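PDB 6QP0: putative chromatin binding protein from Chaetomium thermophilum, which probably binds and hydrolyses ATP as a P-loop, PSTK-like tRNA-dependent ATPase of the KTI12 family, essential for tRNA modification by Elongator. Local coordinates for residues A[131-135]-A[136-140]; A[235-238]-A[239-242]. All blocks are in the same frame, centred on the assembly; numbering follows the deposited sequence.

Interaction 1 (A[131-135]-A[136-140])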
ATOM      1  N   SER A 131       0.013  -0.679   2.302  1.00 36.45           N
ATOM      2  CA  SER A 131      -0.580  -1.932   2.742  1.00 37.51           C
ATOM      3  C   SER A 131      -0.696  -2.856   1.540  1.00 35.93           C
ATOM      4  O   SER A 131      -0.607  -2.418   0.390  1.00 36.96           O
ATOM      5  CB  SER A 131      -1.950  -1.714   3.391  1.00 39.09           C
ATOM      6  OG  SER A 131      -2.506  -2.944   3.821  1.00 40.49           O
ATOM      7  N   LEU A 132      -0.894  -4.145   1.824  1.00 30.58           N
ATOM      8  CA  LEU A 132      -1.042  -5.128   0.756  1.00 30.87           C
ATOM      9  C   LEU A 132      -2.038  -4.647  -0.294  1.00 31.76           C
ATOM     10  O   LEU A 132      -1.764  -4.704  -1.498  1.00 30.50           O
ATOM     11  CB  LEU A 132      -1.475  -6.473   1.343  1.00 31.39           C
ATOM     12  CG  LEU A 132      -0.445  -7.170   2.237  1.00 32.32           C
ATOM     13  CD1 LEU A 132      -1.098  -8.270   3.060  1.00 32.87           C
ATOM     14  CD2 LEU A 132       0.697  -7.745   1.405  1.00 33.18           C
ATOM     15  N   ASN A 133      -3.194  -4.153   0.148  1.00 35.24           N
ATOM     16  CA  ASN A 133      -4.212  -3.596  -0.744  1.00 36.64           C
ATOM     17  C   ASN A 133      -4.379  -4.465  -1.987  1.00 38.08           C
ATOM     18  O   ASN A 133      -4.377  -3.989  -3.123  1.00 37.59           O
ATOM     19  CB  ASN A 133      -3.865  -2.155  -1.122  1.00 36.87           C
ATOM     20  CG  ASN A 133      -3.836  -1.225   0.081  1.00 36.85           C
ATOM     21  OD1 ASN A 133      -4.595  -1.402   1.034  1.00 35.51           O
ATOM     22  ND2 ASN A 133      -2.958  -0.227   0.041  1.00 35.85           N
ATOM     23  N   TYR A 134      -4.541  -5.766  -1.752  1.00 38.47           N
ATOM     24  CA  TYR A 134      -4.405  -6.771  -2.795  1.00 36.58           C
ATOM     25  C   TYR A 134      -5.724  -7.190  -3.427  1.00 36.99           C
ATOM     26  O   TYR A 134      -5.721  -8.069  -4.296  1.00 38.79           O
ATOM     27  CB  TYR A 134      -3.704  -8.012  -2.228  1.00 36.35           C
ATOM     28  CG  TYR A 134      -4.550  -8.796  -1.247  1.00 36.98           C
ATOM     29  CD1 TYR A 134      -4.555  -8.482   0.106  1.00 37.42           C
ATOM     30  CD2 TYR A 134      -5.341  -9.852  -1.677  1.00 36.65           C
ATOM     31  CE1 TYR A 134      -5.329  -9.198   1.001  1.00 37.46           C
ATOM     32  CE2 TYR A 134      -6.115 -10.571  -0.792  1.00 38.64           C
ATOM     33  CZ  TYR A 134      -6.107 -10.242   0.545  1.00 38.65           C
ATOM     34  OH  TYR A 134      -6.879 -10.966   1.423  1.00 39.59           O
ATOM     35  N   ILE A 135      -6.843  -6.600  -3.022  1.00 37.72           N
ATOM     36  CA  ILE A 135      -8.157  -6.983  -3.529  1.00 38.32           C
ATOM     37  C   ILE A 135      -8.676  -5.866  -4.421  1.00 38.17           C
ATOM     38  O   ILE A 135      -8.650  -4.691  -4.035  1.00 36.58           O
ATOM     39  CB  ILE A 135      -9.143  -7.279  -2.386  1.00 40.80           C
ATOM     40  CG1 ILE A 135      -8.538  -8.292  -1.410  1.00 41.16           C
ATOM     41  CG2 ILE A 135     -10.457  -7.805  -2.950  1.00 43.24           C
ATOM     42  CD1 ILE A 135      -9.357  -8.504  -0.155  1.00 40.91           C
ATOM     43  N   LYS A 136      -9.147  -6.233  -5.617  1.00 41.74           N
ATOM     44  CA  LYS A 136      -9.698  -5.244  -6.536  1.00 40.75           C
ATOM     45  C   LYS A 136     -10.878  -4.512  -5.910  1.00 37.98           C
ATOM     46  O   LYS A 136     -10.994  -3.287  -6.033  1.00 37.69           O
ATOM     47  CB  LYS A 136     -10.116  -5.919  -7.843  1.00 42.35           C
ATOM     48  CG  LYS A 136      -8.951  -6.473  -8.646  1.00 44.43           C
ATOM     49  CD  LYS A 136      -9.423  -7.215  -9.887  1.00 46.17           C
ATOM     50  CE  LYS A 136      -8.247  -7.809 -10.655  1.00 46.84           C
ATOM     51  NZ  LYS A 136      -8.680  -8.534 -11.883  1.00 46.54           N
ATOM     52  N   GLY A 137     -11.767  -5.246  -5.239  1.00 37.91           N
ATOM     53  CA  GLY A 137     -12.878  -4.599  -4.562  1.00 38.68           C
ATOM     54  C   GLY A 137     -12.415  -3.581  -3.538  1.00 38.55           C
ATOM     55  O   GLY A 137     -12.913  -2.453  -3.493  1.00 40.31           O
ATOM     56  N   TRP A 138     -11.451  -3.967  -2.699  1.00 31.81           N
ATOM     57  CA  TRP A 138     -10.904  -3.030  -1.725  1.00 30.50           C
ATOM     58  C   TRP A 138     -10.285  -1.826  -2.423  1.00 30.25           C
ATOM     59  O   TRP A 138     -10.533  -0.676  -2.041  1.00 31.30           O
ATOM     60  CB  TRP A 138      -9.882  -3.742  -0.838  1.00 30.12           C
ATOM     61  CG  TRP A 138      -9.054  -2.827   0.004  1.00 29.54           C
ATOM     62  CD1 TRP A 138      -7.695  -2.728   0.006  1.00 29.61           C
ATOM     63  CD2 TRP A 138      -9.526  -1.875   0.966  1.00 29.37           C
ATOM     64  NE1 TRP A 138      -7.289  -1.779   0.912  1.00 29.32           N
ATOM     65  CE2 TRP A 138      -8.394  -1.240   1.514  1.00 28.97           C
ATOM     66  CE3 TRP A 138     -10.795  -1.501   1.419  1.00 29.67           C
ATOM     67  CZ2 TRP A 138      -8.492  -0.251   2.489  1.00 28.83           C
ATOM     68  CZ3 TRP A 138     -10.890  -0.519   2.388  1.00 29.51           C
ATOM     69  CH2 TRP A 138      -9.746   0.095   2.913  1.00 29.07           C
ATOM     70  N   ARG A 139      -9.484  -2.071  -3.464  1.00 30.28           N
ATOM     71  CA  ARG A 139      -8.928  -0.965  -4.236  1.00 30.76           C
ATOM     72  C   ARG A 139     -10.030  -0.127  -4.872  1.00 31.69           C
ATOM     73  O   ARG A 139      -9.848   1.075  -5.092  1.00 31.09           O
ATOM     74  CB  ARG A 139      -7.971  -1.491  -5.308  1.00 30.40           C
ATOM     75  CG  ARG A 139      -6.648  -2.031  -4.765  1.00 30.03           C
ATOM     76  CD  ARG A 139      -5.599  -2.184  -5.872  1.00 30.30           C
ATOM     77  NE  ARG A 139      -5.986  -3.170  -6.880  1.00 30.79           N
ATOM     78  CZ  ARG A 139      -5.602  -4.445  -6.881  1.00 31.02           C
ATOM     79  NH1 ARG A 139      -4.808  -4.915  -5.928  1.00 30.84           N
ATOM     80  NH2 ARG A 139      -6.014  -5.256  -7.846  1.00 31.61           N
ATOM     81  N   TYR A 140     -11.181  -0.740  -5.169  1.00 34.80           N
ATOM     82  CA  TYR A 140     -12.302   0.022  -5.706  1.00 37.48           C
ATOM     83  C   TYR A 140     -12.936   0.894  -4.629  1.00 37.74           C
ATOM     84  O   TYR A 140     -13.356   2.024  -4.907  1.00 35.77           O
ATOM     85  CB  TYR A 140     -13.342  -0.919  -6.311  1.00 38.07           C
ATOM     86  CG  TYR A 140     -14.590  -0.207  -6.783  1.00 39.98           C
ATOM     87  CD1 TYR A 140     -14.624   0.427  -8.018  1.00 41.34           C
ATOM     88  CD2 TYR A 140     -15.734  -0.164  -5.993  1.00 40.43           C
ATOM     89  CE1 TYR A 140     -15.760   1.082  -8.453  1.00 42.55           C
ATOM     90  CE2 TYR A 140     -16.875   0.488  -6.421  1.00 41.15           C
ATOM     91  CZ  TYR A 140     -16.881   1.110  -7.653  1.00 43.10           C
ATOM     92  OH  TYR A 140     -18.011   1.763  -8.087  1.00 44.77           O
TER
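Trp138 meets Asn133 with the edge of its indole: Asn133 OD1 lies almost exactly in the ring plane, and Asn133 CA sits at the same rim, near CD1. The guanidinium of Arg139 is approached differently. One face carries the backbone Ile135 O, 4.1 Å above the plane and offset toward the rim, with Lys136 N over that face too, while Asn133 O comes in at the edge, tilted somewhat from the plane. Ile135 CG1 lies over one face of the Tyr134 ring, offset toward its rim.

The two carbonyl groups of Asn133 thus serve two consecutive residues of the helix. Trp138 NE1 donates to Asn133 OD1 at 2.7 Å, nearly straight at 163°, although the donor stands above the amide plane and misses the lone pairs; amide and ring are inclined by 41°. Arg139 NH1 donates to Asn133 O at 3.0 Å, here in the carbonyl plane and on a lone pair. The bend at chi3 (-64°) turns the guanidinium of Arg139 back toward the loop, where NH1 finds Asn133 O.

Backbone geometry marks where the helix begins. Ile135 occupies the N-cap position, and its O accepts from Arg139 N at 2.8 Å, closing the first turn. Beside that turn, Ile135 CB packs on Trp138 CB at 3.9 Å.

Further partners hold both side chains: Asn133 ND2 donates to Val7 O of strand 4-9, and Arg139 NE forms a salt bridge with Asp225. With every polar side-chain group of Asn133 engaged, its amide is unlikely to flip. The whole is a strand-to-helix connection of the P-loop NTPase fold, running from strand 125-130, which ends in the magnesium ligand Asp130, into helix 136-148, with Trp138 packed against helix 106-120 and Asn133 against strand 4-9.

Interaction 2 (A[235-238]-A[239-242])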
ATOM      1  N   ASP A 235      14.858  -1.395 -10.344  1.00 62.40           N
ATOM      2  CA  ASP A 235      14.697  -0.029 -10.822  1.00 61.56           C
ATOM      3  C   ASP A 235      15.567   0.894  -9.978  1.00 66.96           C
ATOM      4  O   ASP A 235      15.424   0.945  -8.751  1.00 65.54           O
ATOM      5  CB  ASP A 235      13.233   0.402 -10.765  1.00 57.95           C
ATOM      6  CG  ASP A 235      12.434  -0.087 -11.964  1.00 55.59           C
ATOM      7  OD1 ASP A 235      13.023  -0.756 -12.838  1.00 56.69           O
ATOM      8  OD2 ASP A 235      11.219   0.199 -12.036  1.00 52.90           O
ATOM      9  N   ASP A 236      16.481   1.605 -10.630  1.00 78.06           N
ATOM     10  CA  ASP A 236      17.440   2.421  -9.904  1.00 85.97           C
ATOM     11  C   ASP A 236      16.808   3.748  -9.482  1.00 85.18           C
ATOM     12  O   ASP A 236      15.687   4.086  -9.864  1.00 82.31           O
ATOM     13  CB  ASP A 236      18.687   2.668 -10.751  1.00 91.67           C
ATOM     14  CG  ASP A 236      18.374   3.325 -12.084  1.00 91.89           C
ATOM     15  OD1 ASP A 236      18.881   2.850 -13.126  1.00 92.66           O
ATOM     16  OD2 ASP A 236      17.612   4.312 -12.091  1.00 90.31           O
ATOM     17  N   GLU A 237      17.565   4.521  -8.694  1.00 71.93           N
ATOM     18  CA  GLU A 237      17.036   5.745  -8.097  1.00 70.39           C
ATOM     19  C   GLU A 237      16.410   6.700  -9.114  1.00 67.77           C
ATOM     20  O   GLU A 237      15.529   7.487  -8.755  1.00 67.75           O
ATOM     21  CB  GLU A 237      18.143   6.471  -7.322  1.00 75.29           C
ATOM     22  CG  GLU A 237      17.735   7.813  -6.703  1.00 79.33           C
ATOM     23  CD  GLU A 237      16.724   7.665  -5.582  1.00 80.36           C
ATOM     24  OE1 GLU A 237      15.553   8.060  -5.772  1.00 79.67           O
ATOM     25  OE2 GLU A 237      17.100   7.144  -4.511  1.00 80.84           O
ATOM     26  N   ALA A 238      16.848   6.665 -10.381  1.00 61.77           N
ATOM     27  CA  ALA A 238      16.304   7.562 -11.399  1.00 63.33           C
ATOM     28  C   ALA A 238      15.052   7.016 -12.084  1.00 66.21           C
ATOM     29  O   ALA A 238      14.133   7.789 -12.386  1.00 62.19           O
ATOM     30  CB  ALA A 238      17.364   7.859 -12.456  1.00 66.45           C
ATOM     31  N   GLN A 239      14.999   5.709 -12.366  1.00 78.83           N
ATOM     32  CA  GLN A 239      13.760   5.117 -12.863  1.00 82.45           C
ATOM     33  C   GLN A 239      12.657   5.220 -11.813  1.00 78.56           C
ATOM     34  O   GLN A 239      11.498   5.495 -12.144  1.00 82.35           O
ATOM     35  CB  GLN A 239      13.985   3.661 -13.279  1.00 87.29           C
ATOM     36  CG  GLN A 239      14.459   3.494 -14.727  1.00 90.85           C
ATOM     37  CD  GLN A 239      13.498   4.124 -15.716  1.00 92.61           C
ATOM     38  OE1 GLN A 239      12.299   4.217 -15.450  1.00 91.70           O
ATOM     39  NE2 GLN A 239      14.020   4.585 -16.849  1.00 94.14           N
ATOM     40  N   THR A 240      13.001   5.018 -10.535  1.00 72.18           N
ATOM     41  CA  THR A 240      12.051   5.305  -9.466  1.00 64.04           C
ATOM     42  C   THR A 240      11.677   6.784  -9.463  1.00 62.92           C
ATOM     43  O   THR A 240      10.500   7.141  -9.338  1.00 59.37           O
ATOM     44  CB  THR A 240      12.634   4.916  -8.105  1.00 60.11           C
ATOM     45  OG1 THR A 240      13.733   5.784  -7.800  1.00 63.09           O
ATOM     46  CG2 THR A 240      13.106   3.467  -8.093  1.00 58.86           C
ATOM     47  N   ARG A 241      12.680   7.663  -9.594  1.00 65.77           N
ATOM     48  CA  ARG A 241      12.421   9.099  -9.632  1.00 68.58           C
ATOM     49  C   ARG A 241      11.524   9.480 -10.804  1.00 67.50           C
ATOM     50  O   ARG A 241      10.729  10.421 -10.692  1.00 70.31           O
ATOM     51  CB  ARG A 241      13.745   9.869  -9.709  1.00 73.35           C
ATOM     52  CG  ARG A 241      13.629  11.402  -9.754  1.00 76.51           C
ATOM     53  CD  ARG A 241      13.263  12.007  -8.397  1.00 75.92           C
ATOM     54  NE  ARG A 241      13.710  13.397  -8.269  1.00 80.05           N
ATOM     55  CZ  ARG A 241      14.569  13.845  -7.351  1.00 81.93           C
ATOM     56  NH1 ARG A 241      15.085  13.022  -6.442  1.00 80.40           N
ATOM     57  NH2 ARG A 241      14.904  15.130  -7.336  1.00 85.83           N
ATOM     58  N   GLN A 242      11.633   8.773 -11.935  1.00 61.04           N
ATOM     59  CA  GLN A 242      10.777   9.085 -13.077  1.00 61.59           C
ATOM     60  C   GLN A 242       9.328   8.698 -12.800  1.00 59.02           C
ATOM     61  O   GLN A 242       8.403   9.435 -13.166  1.00 59.98           O
ATOM     62  CB  GLN A 242      11.283   8.383 -14.336  1.00 63.27           C
ATOM     63  CG  GLN A 242      10.691   8.966 -15.610  1.00 66.28           C
ATOM     64  CD  GLN A 242      11.286   8.382 -16.874  1.00 68.70           C
ATOM     65  OE1 GLN A 242      12.107   7.466 -16.829  1.00 67.86           O
ATOM     66  NE2 GLN A 242      10.872   8.914 -18.017  1.00 72.09           N
TER
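Capping bonds link Asp236 to Gln239 at the start of helix 237-250. Asp236 is the N-cap: its OD2 accepts from Gln239 N at 3.0 Å, with an N-H...O angle of 169°, and more weakly from Ala238 N. A chi1 of 57° sets the carboxylate between the backbone N and the carbonyl carbon, which turns OD2 back over the amides of the first turn.

Among the backbone bonds, Thr240 N points straight at Asp236 O (2.9 Å). Arg241 N reaches Glu237 O at 3.0 Å, and Gln242 N reaches Ala238 O at 2.7 Å, both along bent paths.

One side-chain hydroxyl joins the helix bonding. Thr240 OG1 donates to Glu237 O at 2.7 Å, three residues back, coming in from above the carbonyl plane on the same face as Arg241 N, so two donors grip this oxygen. A valine in place of Thr240 would lose this hydroxyl bond and would probably leave Glu237 O to Arg241 N alone.

The methyl branch, Thr240 CG2, packs by van der Waals contact, 4.1 Å from Asp235 CB and also close to the backbone oxygens of Asp235 and Asp236. Thr240 is the buried residue here, its side chain also touching Arg18 of helix 15-31.

As to charge, Glu237 OE1 and Arg241 NH1 are 5.0 Å apart, too far for a salt bridge; Arg241 instead pairs with Glu28 of helix 15-31.

The chemistry is that of a classical helix start: an aspartate takes up amide hydrogens that no preceding turn could satisfy, and its negative charge probably interacts favourably with the positive end of the helix dipole.

Both interactions mark helix N-termini in one P-loop NTPase domain, on opposite sides of the chain's centre, with their centres 25 Å and their nearest atoms about 17 Å apart. Interaction 1 comes first along the chain, following the inner strand 125-130; interaction 2 opens the last helix, 237-250, after the edge strand 228-231. The five-stranded parallel sheet joins them, and each lies near, without touching, a different part of the nucleotide site: the side chain of Asn133 is about 9 Å from the bound magnesium ion, whereas the side chain of Thr240 is about 7 Å from ADP. Helix starts 136-140 and 237-242 thus stand behind the metal and nucleotide regions respectively, without touching each other.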